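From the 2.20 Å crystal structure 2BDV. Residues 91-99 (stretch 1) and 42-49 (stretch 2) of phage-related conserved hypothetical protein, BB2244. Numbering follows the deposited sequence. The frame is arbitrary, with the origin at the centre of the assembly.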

# COMPACT_ATOMS: atom_id res chain seq x y z
N GLY A 91 -6.29 -1.83 15.00
CA GLY A 91 -7.42 -2.62 15.45
C GLY A 91 -8.63 -2.56 14.54
O GLY A 91 -9.19 -3.60 14.20
N THR A 92 -9.01 -1.36 14.12
CA THR A 92 -10.21 -1.17 13.29
C THR A 92 -10.03 -0.52 11.92
O THR A 92 -11.02 -0.30 11.21
CB THR A 92 -11.22 -0.33 14.09
OG1 THR A 92 -10.70 1.00 14.30
CG2 THR A 92 -11.46 -0.96 15.45
N GLY A 93 -8.80 -0.20 11.53
CA GLY A 93 -8.60 0.41 10.23
C GLY A 93 -7.81 -0.41 9.23
O GLY A 93 -7.30 0.14 8.26
N ARG A 94 -7.72 -1.72 9.44
CA ARG A 94 -6.96 -2.60 8.55
C ARG A 94 -7.61 -2.80 7.18
O ARG A 94 -8.75 -3.23 7.07
CB ARG A 94 -6.73 -3.97 9.20
CG ARG A 94 -5.98 -3.93 10.54
CD ARG A 94 -5.60 -5.35 11.00
NE ARG A 94 -6.78 -6.20 11.20
CZ ARG A 94 -7.40 -6.37 12.37
NH1 ARG A 94 -6.95 -5.76 13.46
NH2 ARG A 94 -8.47 -7.14 12.43
N ILE A 95 -6.86 -2.47 6.13
CA ILE A 95 -7.34 -2.62 4.76
C ILE A 95 -6.25 -3.21 3.88
O ILE A 95 -5.10 -3.37 4.29
CB ILE A 95 -7.73 -1.25 4.15
CG1 ILE A 95 -6.48 -0.41 3.88
CG2 ILE A 95 -8.66 -0.49 5.10
CD1 ILE A 95 -6.68 0.76 2.90
N LEU A 96 -6.63 -3.54 2.65
CA LEU A 96 -5.70 -4.08 1.69
C LEU A 96 -5.75 -3.17 0.47
O LEU A 96 -6.81 -2.65 0.12
CB LEU A 96 -6.08 -5.51 1.29
CG LEU A 96 -6.02 -6.51 2.44
CD1 LEU A 96 -6.85 -7.74 2.13
CD2 LEU A 96 -4.56 -6.88 2.70
N VAL A 97 -4.59 -2.95 -0.15
CA VAL A 97 -4.50 -2.13 -1.35
C VAL A 97 -3.94 -3.02 -2.46
O VAL A 97 -2.75 -3.34 -2.47
CB VAL A 97 -3.53 -0.94 -1.18
CG1 VAL A 97 -3.45 -0.17 -2.49
CG2 VAL A 97 -4.00 -0.03 -0.06
N PRO A 98 -4.80 -3.43 -3.40
CA PRO A 98 -4.35 -4.28 -4.50
C PRO A 98 -3.41 -3.52 -5.45
O PRO A 98 -3.55 -2.31 -5.63
CB PRO A 98 -5.66 -4.69 -5.17
CG PRO A 98 -6.55 -3.53 -4.90
CD PRO A 98 -6.25 -3.21 -3.47
N ALA A 99 -2.46 -4.25 -6.03
CA ALA A 99 -1.48 -3.68 -6.95
C ALA A 99 -0.77 -4.72 -7.81
O ALA A 99 -0.42 -5.81 -7.35
CB ALA A 99 -0.46 -2.88 -6.16
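Stretch 2, residues 42-49: PLTMHRLV

How does stretch 2 run against stretch 1? It comes in extended, as a strand that takes in Leu-43, Thr-44 and Met-45, beside the strand Arg-94 to Ala-99, with an angle of 140° between their N-to-C directions, so the pairing is antiparallel but distinctly splayed. The axes approach to 4.7 Å. Walking forward from Pro-42 therefore means walking backward along stretch 1, from Pro-98 toward Thr-92.

What meets Pro-98 at the start of the walk? Pro-42 makes no close contact, but the carbonyl of Leu-43 comes close to the proline ring, Leu-43 O being 3.4 Å from Pro-98 CD, while Leu-43 CB packs 4.3 Å from Pro-98 CG. Thr-44 then draws level with Val-97, their CA atoms 4.5 Å apart, and its CB lies 4.1 Å from Ile-95 CD1.

Where do the backbones bond? They do so at Met-45, a selenomethionine, which faces Leu-96 in a single antiparallel bridge. Met-45 N donates to Leu-96 O at 2.9 Å, and Leu-96 N donates to Met-45 O, also at 2.9 Å; both bonds are nearly straight. The Met-45 side chain stands out mostly across its strand and brings Met-45 CE to 4.0 Å from Pro-98 CB.

How does the contact continue past the bridge? By side-chain packing and a water. His-46 CB sits 3.8 Å from Ile-95 CG2; the backbone then leaves the extended path at Arg-47 (phi/psi -136/47), and Leu-48 N donates to His-46 ND1 at 3.1 Å. Arg-47 leads its side chain away, whereas the end of Leu-48 comes nearer: its CD1 is 3.5 Å from Ile-95 CG2, and its CD2 is 3.4 Å from Thr-92 O. Water 1 joins the backbones here, donating to Leu-48 O at 2.9 Å and to Thr-92 O at 3.0 Å. Val-49 has already left the contact.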

# COMPACT_ATOMS: atom_id res chain seq x y z
N PRO A 42 -6.89 5.29 -4.73
CA PRO A 42 -6.65 3.97 -5.33
C PRO A 42 -7.69 2.96 -4.87
O PRO A 42 -8.31 3.14 -3.83
CB PRO A 42 -5.25 3.59 -4.81
CG PRO A 42 -4.67 4.90 -4.31
CD PRO A 42 -5.85 5.62 -3.75
N LEU A 43 -7.87 1.90 -5.65
CA LEU A 43 -8.81 0.85 -5.27
C LEU A 43 -8.28 0.20 -4.00
O LEU A 43 -7.07 0.05 -3.83
CB LEU A 43 -8.88 -0.22 -6.35
CG LEU A 43 -9.77 0.07 -7.55
CD1 LEU A 43 -9.52 -0.97 -8.63
CD2 LEU A 43 -11.23 0.05 -7.09
N THR A 44 -9.20 -0.17 -3.11
CA THR A 44 -8.82 -0.86 -1.87
C THR A 44 -9.91 -1.88 -1.56
O THR A 44 -11.04 -1.77 -2.03
CB THR A 44 -8.72 0.10 -0.63
OG1 THR A 44 -10.03 0.40 -0.13
CG2 THR A 44 -8.01 1.40 -0.99
N MSE A 45 -9.54 -2.89 -0.77
CA MSE A 45 -10.48 -3.91 -0.36
C MSE A 45 -10.46 -3.95 1.16
O MSE A 45 -9.38 -3.86 1.77
CB MSE A 45 -10.10 -5.26 -0.97
CG MSE A 45 -10.20 -5.24 -2.48
SE MSE A 45 -10.04 -6.96 -3.32
CE MSE A 45 -8.14 -7.14 -3.23
N HIS A 46 -11.64 -4.07 1.77
CA HIS A 46 -11.75 -4.07 3.23
C HIS A 46 -13.13 -4.47 3.76
O HIS A 46 -14.07 -4.68 3.00
CB HIS A 46 -11.43 -2.67 3.76
CG HIS A 46 -12.41 -1.63 3.32
ND1 HIS A 46 -13.71 -1.59 3.76
CD2 HIS A 46 -12.27 -0.59 2.45
CE1 HIS A 46 -14.34 -0.58 3.18
NE2 HIS A 46 -13.49 0.04 2.38
N ARG A 47 -13.23 -4.54 5.08
CA ARG A 47 -14.47 -4.87 5.76
C ARG A 47 -14.61 -3.89 6.93
O ARG A 47 -14.91 -4.28 8.06
CB ARG A 47 -14.40 -6.32 6.27
CG ARG A 47 -14.08 -7.30 5.16
CD ARG A 47 -13.95 -8.71 5.68
NE ARG A 47 -15.19 -9.22 6.25
CZ ARG A 47 -15.29 -10.40 6.86
NH1 ARG A 47 -16.45 -10.80 7.36
NH2 ARG A 47 -14.21 -11.17 6.97
N LEU A 48 -14.40 -2.61 6.63
CA LEU A 48 -14.46 -1.56 7.65
C LEU A 48 -15.86 -1.19 8.13
O LEU A 48 -16.03 -0.72 9.25
CB LEU A 48 -13.76 -0.31 7.13
CG LEU A 48 -12.30 -0.51 6.74
CD1 LEU A 48 -11.72 0.78 6.17
CD2 LEU A 48 -11.52 -0.98 7.95
N VAL A 49 -16.86 -1.39 7.27
CA VAL A 49 -18.22 -1.05 7.64
C VAL A 49 -19.11 -2.30 7.77
O VAL A 49 -19.37 -2.99 6.78
CB VAL A 49 -18.85 -0.10 6.61
CG1 VAL A 49 -20.23 0.37 7.10
CG2 VAL A 49 -17.92 1.10 6.38
O HOH W 1 -14.02 -0.53 11.31